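Local structure of methanogen homoaconitase large subunit (4KP2) at residues T272-R275 and D276-N279; S139-C142 and T143-A146; Y127-P130 and N131-V134. The protein dehydrates (R)-homocitrate to cis-homoaconitate and rehydrates it to homoisocitrate, as the [4Fe-4S]-dependent large subunit of a heterotetrameric aconitase-family enzyme. All blocks are in the same frame, centred on the assembly; numbering follows the deposited sequence.

Contact 1 (T272-R275 and D276-N279); sequences TVNR and DEAN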
loop_
_atom_site.group_PDB
_atom_site.type_symbol
_atom_site.label_atom_id
_atom_site.label_comp_id
_atom_site.label_asym_id
_atom_site.label_seq_id
_atom_site.Cartn_x
_atom_site.Cartn_y
_atom_site.Cartn_z
ATOM N N THR A 272 -5.855 41.920 4.953
ATOM C CA THR A 272 -5.049 42.037 6.161
ATOM C C THR A 272 -5.921 42.436 7.349
ATOM O O THR A 272 -6.961 43.071 7.176
ATOM C CB THR A 272 -3.934 43.082 5.976
ATOM O OG1 THR A 272 -3.392 42.975 4.654
ATOM C CG2 THR A 272 -2.823 42.880 6.997
ATOM N N VAL A 273 -5.494 42.063 8.551
ATOM C CA VAL A 273 -6.235 42.378 9.768
ATOM C C VAL A 273 -5.403 43.224 10.729
ATOM O O VAL A 273 -4.270 42.874 11.057
ATOM C CB VAL A 273 -6.682 41.097 10.499
ATOM C CG1 VAL A 273 -7.266 41.432 11.864
ATOM C CG2 VAL A 273 -7.682 40.327 9.655
ATOM N N ASN A 274 -5.976 44.337 11.176
ATOM C CA ASN A 274 -5.321 45.203 12.147
ATOM C C ASN A 274 -5.744 44.850 13.570
ATOM O O ASN A 274 -6.918 44.576 13.833
ATOM C CB ASN A 274 -5.646 46.668 11.844
ATOM C CG ASN A 274 -4.694 47.640 12.525
ATOM O OD1 ASN A 274 -4.158 47.365 13.600
ATOM N ND2 ASN A 274 -4.486 48.792 11.899
ATOM N N ARG A 275 -4.785 44.852 14.488
ATOM C CA ARG A 275 -5.088 44.604 15.892
ATOM C C ARG A 275 -5.995 45.688 16.508
ATOM O O ARG A 275 -5.909 46.865 16.159
ATOM C CB ARG A 275 -3.789 44.429 16.690
ATOM C CG ARG A 275 -2.986 43.209 16.258
ATOM C CD ARG A 275 -3.817 41.947 16.465
ATOM N NE ARG A 275 -4.098 41.706 17.886
ATOM C CZ ARG A 275 -4.809 40.679 18.346
ATOM N NH1 ARG A 275 -5.027 40.531 19.649
ATOM N NH2 ARG A 275 -5.323 39.803 17.496
ATOM N N ASP A 276 -6.877 45.256 17.408
ATOM C CA ASP A 276 -7.821 46.123 18.122
ATOM C C ASP A 276 -8.893 46.762 17.250
ATOM O O ASP A 276 -9.892 47.283 17.767
ATOM C CB ASP A 276 -7.086 47.198 18.921
ATOM C CG ASP A 276 -6.286 46.619 20.072
ATOM O OD1 ASP A 276 -6.763 45.644 20.697
ATOM O OD2 ASP A 276 -5.180 47.140 20.348
ATOM N N GLU A 277 -8.669 46.743 15.938
ATOM C CA GLU A 277 -9.701 47.116 14.988
ATOM C C GLU A 277 -10.519 45.867 14.664
ATOM O O GLU A 277 -11.488 45.918 13.909
ATOM C CB GLU A 277 -9.094 47.713 13.715
ATOM C CG GLU A 277 -8.798 49.206 13.773
ATOM C CD GLU A 277 -8.024 49.683 12.557
ATOM O OE1 GLU A 277 -8.017 48.962 11.539
ATOM O OE2 GLU A 277 -7.416 50.772 12.622
ATOM N N ALA A 278 -10.114 44.745 15.250
ATOM C CA ALA A 278 -10.874 43.509 15.158
ATOM C C ALA A 278 -11.222 42.995 16.545
ATOM O O ALA A 278 -10.345 42.571 17.292
ATOM C CB ALA A 278 -10.102 42.456 14.373
ATOM N N ASN A 279 -12.510 43.025 16.875
ATOM C CA ASN A 279 -12.995 42.523 18.158
ATOM C C ASN A 279 -13.350 41.039 18.117
ATOM O O ASN A 279 -14.305 40.631 17.449
ATOM C CB ASN A 279 -14.197 43.342 18.638
ATOM C CG ASN A 279 -14.603 43.005 20.059
ATOM O OD1 ASN A 279 -13.804 42.489 20.840
ATOM N ND2 ASN A 279 -15.852 43.300 20.401
#

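Contact 2 (S139-C142 and T143-A146); sequences SHTC and THGA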
loop_
_atom_site.group_PDB
_atom_site.type_symbol
_atom_site.label_atom_id
_atom_site.label_comp_id
_atom_site.label_asym_id
_atom_site.label_seq_id
_atom_site.Cartn_x
_atom_site.Cartn_y
_atom_site.Cartn_z
ATOM N N SER A 139 -14.451 16.345 6.975
ATOM C CA SER A 139 -14.455 17.055 8.250
ATOM C C SER A 139 -13.178 17.861 8.488
ATOM O O SER A 139 -13.048 18.537 9.509
ATOM C CB SER A 139 -14.688 16.079 9.407
ATOM O OG SER A 139 -13.697 15.066 9.424
ATOM N N HIS A 140 -12.245 17.794 7.544
ATOM C CA HIS A 140 -10.991 18.531 7.659
ATOM C C HIS A 140 -10.739 19.434 6.456
ATOM O O HIS A 140 -9.600 19.596 6.018
ATOM C CB HIS A 140 -9.816 17.574 7.857
ATOM C CG HIS A 140 -9.866 16.817 9.146
ATOM N ND1 HIS A 140 -10.575 15.642 9.294
ATOM C CD2 HIS A 140 -9.304 17.068 10.351
ATOM C CE1 HIS A 140 -10.441 15.203 10.530
ATOM N NE2 HIS A 140 -9.675 16.049 11.195
ATOM N N THR A 141 -11.807 20.022 5.931
ATOM C CA THR A 141 -11.697 20.983 4.842
ATOM C C THR A 141 -11.145 22.299 5.388
ATOM O O THR A 141 -10.671 23.151 4.637
ATOM C CB THR A 141 -13.063 21.215 4.165
ATOM O OG1 THR A 141 -13.679 19.950 3.892
ATOM C CG2 THR A 141 -12.905 21.985 2.861
ATOM N N CYS A 142 -11.186 22.441 6.709
ATOM C CA CYS A 142 -10.682 23.631 7.390
ATOM C C CYS A 142 -9.180 23.838 7.184
ATOM O O CYS A 142 -8.647 24.904 7.490
ATOM C CB CYS A 142 -10.994 23.553 8.886
ATOM S SG CYS A 142 -10.400 22.045 9.693
ATOM N N THR A 143 -8.510 22.811 6.667
ATOM C CA THR A 143 -7.079 22.864 6.389
ATOM C C THR A 143 -6.732 23.998 5.428
ATOM O O THR A 143 -5.677 24.624 5.543
ATOM C CB THR A 143 -6.590 21.527 5.788
ATOM O OG1 THR A 143 -6.965 20.446 6.650
ATOM C CG2 THR A 143 -5.079 21.529 5.610
ATOM N N HIS A 144 -7.638 24.272 4.494
ATOM C CA HIS A 144 -7.396 25.249 3.438
ATOM C C HIS A 144 -7.592 26.688 3.903
ATOM O O HIS A 144 -7.678 27.607 3.087
ATOM C CB HIS A 144 -8.298 24.954 2.239
ATOM C CG HIS A 144 -8.281 23.517 1.820
ATOM N ND1 HIS A 144 -7.197 22.938 1.196
ATOM C CD2 HIS A 144 -9.211 22.543 1.942
ATOM C CE1 HIS A 144 -7.462 21.668 0.950
ATOM N NE2 HIS A 144 -8.677 21.401 1.391
ATOM N N GLY A 145 -7.662 26.879 5.215
ATOM C CA GLY A 145 -7.731 28.210 5.785
ATOM C C GLY A 145 -6.339 28.793 5.918
ATOM O O GLY A 145 -6.170 29.955 6.290
ATOM N N ALA A 146 -5.337 27.976 5.609
ATOM C CA ALA A 146 -3.946 28.403 5.665
ATOM C C ALA A 146 -3.601 29.278 4.467
ATOM O O ALA A 146 -2.563 29.940 4.445
ATOM C CB ALA A 146 -3.028 27.196 5.724
#

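Contact 3 (Y127-P130 and N131-V134); sequences YVLP and NMFV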
loop_
_atom_site.group_PDB
_atom_site.type_symbol
_atom_site.label_atom_id
_atom_site.label_comp_id
_atom_site.label_asym_id
_atom_site.label_seq_id
_atom_site.Cartn_x
_atom_site.Cartn_y
_atom_site.Cartn_z
ATOM N N TYR A 127 -5.204 24.154 -6.473
ATOM C CA TYR A 127 -6.548 24.729 -6.528
ATOM C C TYR A 127 -6.800 25.915 -5.598
ATOM O O TYR A 127 -7.120 27.011 -6.060
ATOM C CB TYR A 127 -7.604 23.645 -6.290
ATOM C CG TYR A 127 -7.632 22.575 -7.357
ATOM C CD1 TYR A 127 -8.188 22.827 -8.603
ATOM C CD2 TYR A 127 -7.106 21.313 -7.117
ATOM C CE1 TYR A 127 -8.217 21.854 -9.583
ATOM C CE2 TYR A 127 -7.132 20.333 -8.091
ATOM C CZ TYR A 127 -7.688 20.610 -9.323
ATOM O OH TYR A 127 -7.717 19.639 -10.297
ATOM N N VAL A 128 -6.663 25.692 -4.295
ATOM C CA VAL A 128 -7.055 26.685 -3.293
ATOM C C VAL A 128 -6.314 28.020 -3.389
ATOM O O VAL A 128 -5.109 28.097 -3.150
ATOM C CB VAL A 128 -6.895 26.137 -1.862
ATOM C CG1 VAL A 128 -7.269 27.203 -0.846
ATOM C CG2 VAL A 128 -7.747 24.893 -1.673
ATOM N N LEU A 129 -7.056 29.069 -3.731
ATOM C CA LEU A 129 -6.521 30.426 -3.754
ATOM C C LEU A 129 -7.030 31.203 -2.547
ATOM O O LEU A 129 -8.076 30.870 -1.995
ATOM C CB LEU A 129 -6.927 31.141 -5.044
ATOM C CG LEU A 129 -6.222 30.715 -6.330
ATOM C CD1 LEU A 129 -6.773 31.492 -7.516
ATOM C CD2 LEU A 129 -4.724 30.920 -6.204
ATOM N N PRO A 130 -6.281 32.234 -2.121
ATOM C CA PRO A 130 -6.709 33.086 -1.006
ATOM C C PRO A 130 -8.069 33.736 -1.249
ATOM O O PRO A 130 -8.494 33.867 -2.397
ATOM C CB PRO A 130 -5.616 34.156 -0.952
ATOM C CG PRO A 130 -4.410 33.471 -1.481
ATOM C CD PRO A 130 -4.913 32.557 -2.562
ATOM N N ASN A 131 -8.739 34.119 -0.163
ATOM C CA ASN A 131 -10.046 34.781 -0.204
ATOM C C ASN A 131 -11.190 33.918 -0.747
ATOM O O ASN A 131 -12.326 34.382 -0.854
ATOM C CB ASN A 131 -9.973 36.110 -0.967
ATOM C CG ASN A 131 -8.892 37.027 -0.436
ATOM O OD1 ASN A 131 -8.508 36.945 0.731
ATOM N ND2 ASN A 131 -8.391 37.908 -1.293
ATOM N N MET A 132 -10.892 32.666 -1.077
ATOM C CA MET A 132 -11.902 31.756 -1.608
ATOM C C MET A 132 -12.894 31.301 -0.544
ATOM O O MET A 132 -12.683 31.500 0.652
ATOM C CB MET A 132 -11.245 30.519 -2.222
ATOM C CG MET A 132 -10.876 30.645 -3.689
ATOM S SD MET A 132 -10.386 29.049 -4.372
ATOM C CE MET A 132 -10.074 29.479 -6.080
ATOM N N PHE A 133 -13.983 30.692 -1.000
ATOM C CA PHE A 133 -14.885 29.964 -0.122
ATOM C C PHE A 133 -14.838 28.499 -0.530
ATOM O O PHE A 133 -15.441 28.105 -1.529
ATOM C CB PHE A 133 -16.311 30.501 -0.233
ATOM C CG PHE A 133 -17.292 29.798 0.661
ATOM C CD1 PHE A 133 -17.482 30.216 1.968
ATOM C CD2 PHE A 133 -18.026 28.720 0.197
ATOM C CE1 PHE A 133 -18.384 29.572 2.793
ATOM C CE2 PHE A 133 -18.928 28.072 1.020
ATOM C CZ PHE A 133 -19.107 28.498 2.319
ATOM N N VAL A 134 -14.109 27.697 0.237
ATOM C CA VAL A 134 -13.888 26.300 -0.118
ATOM C C VAL A 134 -14.805 25.348 0.644
ATOM O O VAL A 134 -14.729 25.234 1.866
ATOM C CB VAL A 134 -12.422 25.889 0.106
ATOM C CG1 VAL A 134 -12.221 24.422 -0.244
ATOM C CG2 VAL A 134 -11.495 26.770 -0.713
#

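Contact 1 (T272-R275 and D276-N279)
Between Asn274 and Glu277 the chain reverses in a tight turn whose two central residues, Arg275 and Asp276, have backbone angles close to those of type II, Asp276 taking the positive phi. The turn lies at the surface, in the loop that leads from helix 260-267 to strand 282-286. Its closing bond, from Glu277 N to Asn274 O, is weak at 3.5 Å and bent to 134° at the hydrogen, so the bond alone is slender evidence for the shape. Side-chain contacts accompany it. Glu277 points back toward 272-275 and runs extended beyond CG, which lays its carboxylate across the Asn274 side chain: OE1 comes within 3.3 Å of Asn274 CB, and the carboxylate and amide planes are 49° apart, too steep for flat stacking. The positive phi also brings Asp276 CB to 3.0 Å from Arg275 O. The Arg275 chain folds at chi2 and chi3, and its strongest polar partner is Glu283 on the strand that follows, a salt bridge through NH1. Upstream, Lys27 NZ bonds to Thr272 O and Glu243 OE1 receives Val273 N, tying the residues just before the turn to other parts of the chain. Among these mostly exposed residues Ala278 is buried, and Val273 CG1, anti to its own N at chi1 172°, lies 3.9 Å from Ala278 CB.

Contact 2 (S139-C142 and T143-A146)
Thr143 and His144 both turn their side chains back on the residues three positions earlier, within a short run of 3-10 turns in the loop between strands 133-136 and 150-153. Three successive i to i+3 backbone bonds define the run: Thr143 N to His140 O (weak), His144 N to Thr141 O, and Gly145 N to Cys142 O. With chi1 at -54°, Thr143 OG1 sits beside its backbone N and donates to the same His140 O over 2.8 Å, tilted 29° from the carbonyl plane; Asn230 ND2 adds a weak bond to that hydroxyl. A valine here would probably cost His140 O the short hydroxyl bond, leaving the weak Thr143 N-H of the two described, and deprive Asn230 ND2 of its weak partner. The Thr143 side chain is also about 4 Å from that of Cys323, a predicted ligand of the [4Fe-4S] cluster, which puts the turns close to the probable cluster site. His140 leads elsewhere, its NE2 bonded to Glu234. The imidazole of His144 also meets the ring of His120, the planes steeply inclined. Thr141 brings two groups to that imidazole: its O lies obliquely to the ring, 3.1 Å from His144 CD2, and its methyl CG2 lies in plane at the edge, 3.8 Å from the same CD2.

Contact 3 (Y127-P130 and N131-V134)
Leu129 and Met132 form the ends of a type II beta turn, and the Met132 side chain doubles back over the first of them. The evidence for the turn is Pro130 in the polyproline region followed by Asn131 with positive phi, the 138° between the end-to-end directions of 127-130 and 131-134, and a weak bond from Met132 N to Leu129 O of 3.5 Å. Met132 points toward 127-130; its chi1 of -89°, well off the staggered -60°, directs a chain fully extended beyond CG back over Leu129. The chain runs past the Leu129 carbonyl, Met132 CB 3.2 Å from Leu129 O, and its extended end brings SD to Leu129 N at 3.4 Å. That bond is weak but nearly straight, 167° at the hydrogen. The terminal CE then rests 3.7 Å from Leu129 CB. Val128 CG1 meets Val134 CG2 at 4.3 Å. Other parts of the chain hold the polar ends: Tyr127 OH bonds to His112 NE2, and Asn131 ND2 to Glu269 O. The turn lies in the beta-alpha-beta crossover from strand 111-112 through helix 119-126 into parallel strand 133-136, with strands 77-80 and 49-53 between them in the sheet. Val128 and Val134 pack on Leu123 of that helix, while Phe133 points away from 127-130, its side chain touching Thr168 and Ile170 of strand 167-180.

Overall arrangement
All three contacts are local turns, but burial separates them. Contact 2 is core, its centre about 6 Å from the chain centre; contact 3 is partly buried, its centre at about 15 Å, and contact 1 is a surface turn with its centre at about 27 Å. Contact 3 leads into strand 133-136 and contact 2 follows it, and they touch: His144 ND1 is 3.5 Å from Val128 CG2. Contact 1 meets neither, its nearest atoms lying about 7 Å from contact 3. The chemistry follows: backbone and hydroxyl bonding near the predicted cluster ligands in contact 2, thioether and aliphatic packing in contact 3, charged and amide groups in contact 1.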